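Long-range contacts in defective in germ line development protein 3, isoform a (Caenorhabditis elegans, PDB 3N89), which packs four KH domains, a fold that typically binds RNA, into one globular platform and probably acts in germline development: residues T28-N33 with G88-V93; T63-P68 with V84-Y89. One frame throughout, in Å; residues are numbered along the deposited sequence.

How the contacts relate
Both contacts lie in the first KH domain, with centres 9 Å apart, and they meet at strand 83-87 and its exit through G88 and Y89, residues that belong to both. Contact 2 pairs that strand with the edge strand 64-66; contact 1 carries its end across to strand 29-35 and into helix 90-102. Between them, L32 N lies 2.6 Å from I86 O, a probable hydrogen bond, and the hydroxyls T31 OG1 and T87 OG1 are 2.7 Å apart and probably bonded too. The sheet then runs on from strand 29-35 into strand 260-268 of the fourth KH domain, joining the two domains. In canonical KH domains, the strand equivalent to 64-66 borders the nucleic-acid groove.

Contact 1 (T28-N33 with G88-V93); sequences TRVTLN and GYFGDV
V93 CG1 stands anti to its backbone N (chi1 170°), and this setting brings it 3.5 Å from L32 CB, where it also touches L32 CD2. This is where the first strand of a type I KH domain, 29-35, receives the helix that closes the fold, 90-102. The valine's other branch, CG2, faces the carbonyl of V30, while V30 CG2 meets the edge of the F90 ring at CD1, 4.1 Å away. The F90 ring leads away from the strand, stacks with Y332 and meets Y329 edge-to-face; M263 and F265 of strand 260-268 also pack on V30, so the first and fourth KH domains share this core.

V30 and G88 form an antiparallel hydrogen-bonded pair: V30 N gives to G88 O and G88 N gives to V30 O, each at 3.1 Å. The chain turns its corner at G88, and the next pair, R29 with Y89, is non-hydrogen-bonded. R29 folds back through bends at chi2 and chi3, laying one guanidinium face over the G88-Y89 peptide with NH1 3.6 Å from Y89 N. The Y89 ring presents its edge to T28, with OG1 3.5 Å from CD1 and in the ring plane. Y89 is the N-cap residue of the helix, and its own O takes the amide of V93. The amide of F90, in the first turn, is satisfied from T28, just before the strand: F90 N donates to T28 O at 2.8 Å, arriving nearly along the C=O axis.

Contact 2 (T63-P68 with V84-Y89); sequences TLIQLP and VTITGY
T85 O takes one hydrogen bond, from Q66 N at 2.9 Å in the carbonyl plane, and a CA-H...O contact from I65 CA, which lies 3.2 Å from the oxygen with its hydrogen pointing at it (angle at H 149°). Across the pair, T87 N hydrogen-bonds to L64 O at 2.9 Å, and I86 CA adds a CA-H...O contact. Strands 64-66 and 84-87 run antiparallel, 171° between their directions, with L64-T87 and Q66-T85 as hydrogen-bonded pairs and I65-I86 as the non-hydrogen-bonded pair between them.

I65 and I86 lie side by side, pointing the same way. I65 CG1 sits anti to its carbonyl carbon (chi1 -60°), 4.1 Å from I86 CG2, while I65 CG2 reaches V84 CG1 at 3.7 Å. These three side chains face helices 54-61 and 90-102, where I57, A96 and M100 cover them. Further along, V84 CG2 packs against L67 CD1 and P68 CD.

L64, Q66, T85 and T87 occupy the other face. The strand order 29-35, 83-87, 64-66, with the last strand lying between the first and second and the helices on one face, is the type I KH arrangement.

Contact 1 (T28-N33 with G88-V93)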
ATOM      1  N   THR A  28     -10.041 -20.664  -4.128  1.00 20.93           N
ATOM      2  CA  THR A  28      -9.522 -19.788  -5.174  1.00 19.85           C
ATOM      3  C   THR A  28     -10.254 -18.461  -5.204  1.00 20.06           C
ATOM      4  O   THR A  28      -9.928 -17.580  -6.003  1.00 20.69           O
ATOM      5  CB  THR A  28      -9.653 -20.426  -6.575  1.00 21.47           C
ATOM      6  OG1 THR A  28     -10.973 -20.199  -7.089  1.00 18.67           O
ATOM      7  CG2 THR A  28      -9.393 -21.923  -6.501  1.00 20.51           C
ATOM      8  N   ARG A  29     -11.255 -18.332  -4.342  1.00 20.86           N
ATOM      9  CA  ARG A  29     -12.043 -17.112  -4.237  1.00 21.17           C
ATOM     10  C   ARG A  29     -11.531 -16.417  -2.992  1.00 20.80           C
ATOM     11  O   ARG A  29     -11.848 -16.819  -1.873  1.00 20.15           O
ATOM     12  CB  ARG A  29     -13.521 -17.454  -4.073  1.00 22.34           C
ATOM     13  CG  ARG A  29     -14.071 -18.348  -5.171  1.00 23.65           C
ATOM     14  CD  ARG A  29     -13.997 -17.672  -6.522  1.00 21.47           C
ATOM     15  NE  ARG A  29     -14.755 -16.429  -6.536  1.00 22.39           N
ATOM     16  CZ  ARG A  29     -14.919 -15.676  -7.617  1.00 23.73           C
ATOM     17  NH1 ARG A  29     -14.377 -16.053  -8.770  1.00 23.66           N
ATOM     18  NH2 ARG A  29     -15.616 -14.547  -7.545  1.00 21.33           N
ATOM     19  N   VAL A  30     -10.748 -15.363  -3.175  1.00 21.81           N
ATOM     20  CA  VAL A  30     -10.172 -14.686  -2.025  1.00 23.57           C
ATOM     21  C   VAL A  30     -10.231 -13.172  -2.113  1.00 24.77           C
ATOM     22  O   VAL A  30     -10.448 -12.614  -3.183  1.00 24.90           O
ATOM     23  CB  VAL A  30      -8.687 -15.094  -1.854  1.00 21.59           C
ATOM     24  CG1 VAL A  30      -8.537 -16.603  -1.970  1.00 20.03           C
ATOM     25  CG2 VAL A  30      -7.839 -14.408  -2.909  1.00 21.05           C
ATOM     26  N   THR A  31     -10.019 -12.523  -0.970  1.00 26.85           N
ATOM     27  CA  THR A  31      -9.988 -11.066  -0.884  1.00 29.50           C
ATOM     28  C   THR A  31      -8.576 -10.635  -0.480  1.00 28.96           C
ATOM     29  O   THR A  31      -7.991 -11.203   0.446  1.00 31.81           O
ATOM     30  CB  THR A  31     -10.957 -10.529   0.193  1.00 31.27           C
ATOM     31  OG1 THR A  31     -12.313 -10.748  -0.219  1.00 33.97           O
ATOM     32  CG2 THR A  31     -10.731  -9.033   0.410  1.00 31.42           C
ATOM     33  N   LEU A  32      -8.022  -9.652  -1.180  1.00 25.47           N
ATOM     34  CA  LEU A  32      -6.699  -9.143  -0.835  1.00 23.18           C
ATOM     35  C   LEU A  32      -6.889  -7.793  -0.132  1.00 22.30           C
ATOM     36  O   LEU A  32      -7.785  -7.016  -0.481  1.00 21.91           O
ATOM     37  CB  LEU A  32      -5.833  -8.970  -2.089  1.00 22.99           C
ATOM     38  CG  LEU A  32      -4.421  -8.415  -1.850  1.00 22.46           C
ATOM     39  CD1 LEU A  32      -3.658  -9.315  -0.876  1.00 20.19           C
ATOM     40  CD2 LEU A  32      -3.681  -8.312  -3.176  1.00 19.18           C
ATOM     41  N   ASN A  33      -6.057  -7.523   0.869  1.00 20.32           N
ATOM     42  CA  ASN A  33      -6.148  -6.280   1.628  1.00 17.54           C
ATOM     43  C   ASN A  33      -4.857  -5.501   1.528  1.00 18.54           C
ATOM     44  O   ASN A  33      -3.778  -6.046   1.742  1.00 17.86           O
ATOM     45  CB  ASN A  33      -6.432  -6.567   3.102  1.00 16.49           C
ATOM     46  CG  ASN A  33      -7.669  -7.408   3.304  1.00 14.10           C
ATOM     47  OD1 ASN A  33      -8.776  -7.004   2.935  1.00 15.62           O
ATOM     48  ND2 ASN A  33      -7.493  -8.588   3.889  1.00 11.35           N
ATOM     49  N   GLY A  88     -12.072 -11.545  -5.586  1.00 17.94           N
ATOM     50  CA  GLY A  88     -12.327 -12.256  -6.822  1.00 20.06           C
ATOM     51  C   GLY A  88     -11.457 -13.487  -6.944  1.00 20.94           C
ATOM     52  O   GLY A  88     -10.862 -13.926  -5.966  1.00 21.65           O
ATOM     53  N   TYR A  89     -11.397 -14.059  -8.141  1.00 22.25           N
ATOM     54  CA  TYR A  89     -10.573 -15.232  -8.358  1.00 24.08           C
ATOM     55  C   TYR A  89      -9.136 -14.811  -8.073  1.00 24.83           C
ATOM     56  O   TYR A  89      -8.691 -13.743  -8.493  1.00 24.05           O
ATOM     57  CB  TYR A  89     -10.724 -15.735  -9.801  1.00 23.55           C
ATOM     58  CG  TYR A  89      -9.716 -16.795 -10.185  1.00 25.41           C
ATOM     59  CD1 TYR A  89      -9.675 -18.025  -9.523  1.00 25.61           C
ATOM     60  CD2 TYR A  89      -8.756 -16.545 -11.173  1.00 26.30           C
ATOM     61  CE1 TYR A  89      -8.692 -18.980  -9.830  1.00 26.18           C
ATOM     62  CE2 TYR A  89      -7.772 -17.484 -11.487  1.00 25.24           C
ATOM     63  CZ  TYR A  89      -7.741 -18.695 -10.811  1.00 25.73           C
ATOM     64  OH  TYR A  89      -6.739 -19.593 -11.089  1.00 26.08           O
ATOM     65  N   PHE A  90      -8.416 -15.644  -7.336  1.00 25.92           N
ATOM     66  CA  PHE A  90      -7.035 -15.339  -6.992  1.00 26.96           C
ATOM     67  C   PHE A  90      -6.182 -14.825  -8.156  1.00 26.48           C
ATOM     68  O   PHE A  90      -5.394 -13.895  -7.991  1.00 26.14           O
ATOM     69  CB  PHE A  90      -6.349 -16.570  -6.410  1.00 26.10           C
ATOM     70  CG  PHE A  90      -4.916 -16.342  -6.088  1.00 25.18           C
ATOM     71  CD1 PHE A  90      -4.548 -15.626  -4.951  1.00 25.97           C
ATOM     72  CD2 PHE A  90      -3.922 -16.815  -6.935  1.00 27.27           C
ATOM     73  CE1 PHE A  90      -3.208 -15.381  -4.666  1.00 27.45           C
ATOM     74  CE2 PHE A  90      -2.583 -16.575  -6.660  1.00 28.61           C
ATOM     75  CZ  PHE A  90      -2.221 -15.860  -5.525  1.00 27.17           C
ATOM     76  N   GLY A  91      -6.328 -15.439  -9.325  1.00 24.28           N
ATOM     77  CA  GLY A  91      -5.535 -15.018 -10.467  1.00 24.29           C
ATOM     78  C   GLY A  91      -5.776 -13.580 -10.895  1.00 24.34           C
ATOM     79  O   GLY A  91      -4.847 -12.882 -11.306  1.00 21.35           O
ATOM     80  N   ASP A  92      -7.023 -13.130 -10.799  1.00 23.61           N
ATOM     81  CA  ASP A  92      -7.363 -11.771 -11.191  1.00 25.56           C
ATOM     82  C   ASP A  92      -7.016 -10.756 -10.099  1.00 26.17           C
ATOM     83  O   ASP A  92      -6.585  -9.632 -10.382  1.00 25.66           O
ATOM     84  CB  ASP A  92      -8.851 -11.703 -11.557  1.00 23.93           C
ATOM     85  CG  ASP A  92      -9.216 -12.666 -12.693  1.00 26.86           C
ATOM     86  OD1 ASP A  92      -8.370 -12.860 -13.591  1.00 27.68           O
ATOM     87  OD2 ASP A  92     -10.340 -13.219 -12.701  1.00 24.04           O
ATOM     88  N   VAL A  93      -7.191 -11.161  -8.847  1.00 26.53           N
ATOM     89  CA  VAL A  93      -6.897 -10.287  -7.723  1.00 25.58           C
ATOM     90  C   VAL A  93      -5.452  -9.798  -7.758  1.00 25.45           C
ATOM     91  O   VAL A  93      -5.169  -8.633  -7.476  1.00 22.97           O
ATOM     92  CB  VAL A  93      -7.146 -11.010  -6.386  1.00 24.82           C
ATOM     93  CG1 VAL A  93      -6.615 -10.174  -5.238  1.00 24.18           C
ATOM     94  CG2 VAL A  93      -8.639 -11.260  -6.204  1.00 25.34           C
TER

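Contact 2 (T63-P68 with V84-Y89)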
ATOM      1  N   THR A  63     -12.987  -8.013 -11.024  1.00 23.46           N
ATOM      2  CA  THR A  63     -12.872  -8.061  -9.577  1.00 23.56           C
ATOM      3  C   THR A  63     -13.764  -6.993  -8.963  1.00 21.52           C
ATOM      4  O   THR A  63     -14.444  -6.255  -9.669  1.00 22.42           O
ATOM      5  CB  THR A  63     -11.401  -7.783  -9.148  1.00 24.47           C
ATOM      6  OG1 THR A  63     -10.515  -8.634  -9.882  1.00 26.24           O
ATOM      7  CG2 THR A  63     -11.205  -8.045  -7.680  1.00 23.93           C
ATOM      8  N   LEU A  64     -13.764  -6.929  -7.640  1.00 21.09           N
ATOM      9  CA  LEU A  64     -14.523  -5.927  -6.911  1.00 20.91           C
ATOM     10  C   LEU A  64     -13.494  -5.274  -5.996  1.00 20.42           C
ATOM     11  O   LEU A  64     -12.837  -5.957  -5.214  1.00 18.85           O
ATOM     12  CB  LEU A  64     -15.634  -6.570  -6.078  1.00 17.94           C
ATOM     13  CG  LEU A  64     -16.371  -5.586  -5.169  1.00 15.55           C
ATOM     14  CD1 LEU A  64     -17.204  -4.666  -6.031  1.00 17.13           C
ATOM     15  CD2 LEU A  64     -17.251  -6.322  -4.168  1.00 11.90           C
ATOM     16  N   ILE A  65     -13.326  -3.962  -6.135  1.00 22.55           N
ATOM     17  CA  ILE A  65     -12.372  -3.209  -5.319  1.00 22.61           C
ATOM     18  C   ILE A  65     -13.148  -2.204  -4.504  1.00 22.38           C
ATOM     19  O   ILE A  65     -13.987  -1.477  -5.036  1.00 24.05           O
ATOM     20  CB  ILE A  65     -11.367  -2.433  -6.179  1.00 21.12           C
ATOM     21  CG1 ILE A  65     -10.570  -3.403  -7.047  1.00 18.52           C
ATOM     22  CG2 ILE A  65     -10.428  -1.632  -5.287  1.00 17.31           C
ATOM     23  CD1 ILE A  65      -9.705  -2.710  -8.073  1.00 22.42           C
ATOM     24  N   GLN A  66     -12.869  -2.151  -3.213  1.00 23.08           N
ATOM     25  CA  GLN A  66     -13.586  -1.224  -2.360  1.00 23.77           C
ATOM     26  C   GLN A  66     -12.686  -0.284  -1.576  1.00 21.77           C
ATOM     27  O   GLN A  66     -11.703  -0.698  -0.962  1.00 20.55           O
ATOM     28  CB  GLN A  66     -14.513  -2.007  -1.426  1.00 23.33           C
ATOM     29  CG  GLN A  66     -15.632  -2.703  -2.198  1.00 28.99           C
ATOM     30  CD  GLN A  66     -16.613  -3.478  -1.323  1.00 34.00           C
ATOM     31  OE1 GLN A  66     -17.618  -3.990  -1.818  1.00 34.28           O
ATOM     32  NE2 GLN A  66     -16.325  -3.571  -0.026  1.00 35.94           N
ATOM     33  N   LEU A  67     -13.023   0.997  -1.648  1.00 21.97           N
ATOM     34  CA  LEU A  67     -12.296   2.043  -0.951  1.00 23.78           C
ATOM     35  C   LEU A  67     -13.122   2.350   0.284  1.00 24.11           C
ATOM     36  O   LEU A  67     -14.332   2.533   0.191  1.00 25.40           O
ATOM     37  CB  LEU A  67     -12.166   3.287  -1.843  1.00 19.97           C
ATOM     38  CG  LEU A  67     -11.007   3.311  -2.849  1.00 20.16           C
ATOM     39  CD1 LEU A  67     -10.966   2.021  -3.643  1.00 18.02           C
ATOM     40  CD2 LEU A  67     -11.144   4.517  -3.784  1.00 20.17           C
ATOM     41  N   PRO A  68     -12.483   2.401   1.460  1.00 27.19           N
ATOM     42  CA  PRO A  68     -13.207   2.686   2.703  1.00 28.81           C
ATOM     43  C   PRO A  68     -13.683   4.127   2.824  1.00 32.29           C
ATOM     44  O   PRO A  68     -13.198   5.022   2.128  1.00 31.84           O
ATOM     45  CB  PRO A  68     -12.190   2.321   3.777  1.00 28.90           C
ATOM     46  CG  PRO A  68     -10.902   2.721   3.149  1.00 28.03           C
ATOM     47  CD  PRO A  68     -11.049   2.186   1.731  1.00 27.77           C
ATOM     48  N   VAL A  84      -7.984  -0.977   1.536  1.00 21.81           N
ATOM     49  CA  VAL A  84      -8.758  -1.268   0.346  1.00 21.35           C
ATOM     50  C   VAL A  84      -8.744  -2.769   0.102  1.00 21.50           C
ATOM     51  O   VAL A  84      -7.703  -3.414   0.213  1.00 21.87           O
ATOM     52  CB  VAL A  84      -8.176  -0.549  -0.876  1.00 21.21           C
ATOM     53  CG1 VAL A  84      -8.405  -1.375  -2.140  1.00 17.93           C
ATOM     54  CG2 VAL A  84      -8.836   0.816  -1.015  1.00 21.52           C
ATOM     55  N   THR A  85      -9.901  -3.327  -0.233  1.00 22.04           N
ATOM     56  CA  THR A  85      -9.985  -4.757  -0.480  1.00 21.96           C
ATOM     57  C   THR A  85     -10.272  -5.067  -1.942  1.00 20.62           C
ATOM     58  O   THR A  85     -11.023  -4.358  -2.612  1.00 17.51           O
ATOM     59  CB  THR A  85     -11.082  -5.400   0.369  1.00 22.93           C
ATOM     60  OG1 THR A  85     -12.348  -4.874  -0.025  1.00 22.51           O
ATOM     61  CG2 THR A  85     -10.868  -5.089   1.839  1.00 24.03           C
ATOM     62  N   ILE A  86      -9.656  -6.135  -2.428  1.00 19.72           N
ATOM     63  CA  ILE A  86      -9.829  -6.578  -3.801  1.00 19.67           C
ATOM     64  C   ILE A  86     -10.343  -8.001  -3.657  1.00 19.41           C
ATOM     65  O   ILE A  86      -9.705  -8.819  -3.005  1.00 20.18           O
ATOM     66  CB  ILE A  86      -8.469  -6.546  -4.554  1.00 21.14           C
ATOM     67  CG1 ILE A  86      -7.834  -5.152  -4.390  1.00 18.43           C
ATOM     68  CG2 ILE A  86      -8.672  -6.872  -6.043  1.00 18.27           C
ATOM     69  CD1 ILE A  86      -6.519  -4.965  -5.115  1.00 17.57           C
ATOM     70  N   THR A  87     -11.503  -8.285  -4.239  1.00 21.17           N
ATOM     71  CA  THR A  87     -12.113  -9.611  -4.133  1.00 20.40           C
ATOM     72  C   THR A  87     -12.394 -10.264  -5.478  1.00 19.90           C
ATOM     73  O   THR A  87     -12.911  -9.625  -6.394  1.00 20.59           O
ATOM     74  CB  THR A  87     -13.455  -9.539  -3.372  1.00 22.41           C
ATOM     75  OG1 THR A  87     -13.243  -8.957  -2.078  1.00 22.51           O
ATOM     76  CG2 THR A  87     -14.064 -10.938  -3.224  1.00 20.72           C
ATOM     77  N   GLY A  88     -12.072 -11.545  -5.586  1.00 17.94           N
ATOM     78  CA  GLY A  88     -12.327 -12.256  -6.822  1.00 20.06           C
ATOM     79  C   GLY A  88     -11.457 -13.487  -6.944  1.00 20.94           C
ATOM     80  O   GLY A  88     -10.862 -13.926  -5.966  1.00 21.65           O
ATOM     81  N   TYR A  89     -11.397 -14.059  -8.141  1.00 22.25           N
ATOM     82  CA  TYR A  89     -10.573 -15.232  -8.358  1.00 24.08           C
ATOM     83  C   TYR A  89      -9.136 -14.811  -8.073  1.00 24.83           C
ATOM     84  O   TYR A  89      -8.691 -13.743  -8.493  1.00 24.05           O
ATOM     85  CB  TYR A  89     -10.724 -15.735  -9.801  1.00 23.55           C
ATOM     86  CG  TYR A  89      -9.716 -16.795 -10.185  1.00 25.41           C
ATOM     87  CD1 TYR A  89      -9.675 -18.025  -9.523  1.00 25.61           C
ATOM     88  CD2 TYR A  89      -8.756 -16.545 -11.173  1.00 26.30           C
ATOM     89  CE1 TYR A  89      -8.692 -18.980  -9.830  1.00 26.18           C
ATOM     90  CE2 TYR A  89      -7.772 -17.484 -11.487  1.00 25.24           C
ATOM     91  CZ  TYR A  89      -7.741 -18.695 -10.811  1.00 25.73           C
ATOM     92  OH  TYR A  89      -6.739 -19.593 -11.089  1.00 26.08           O
TER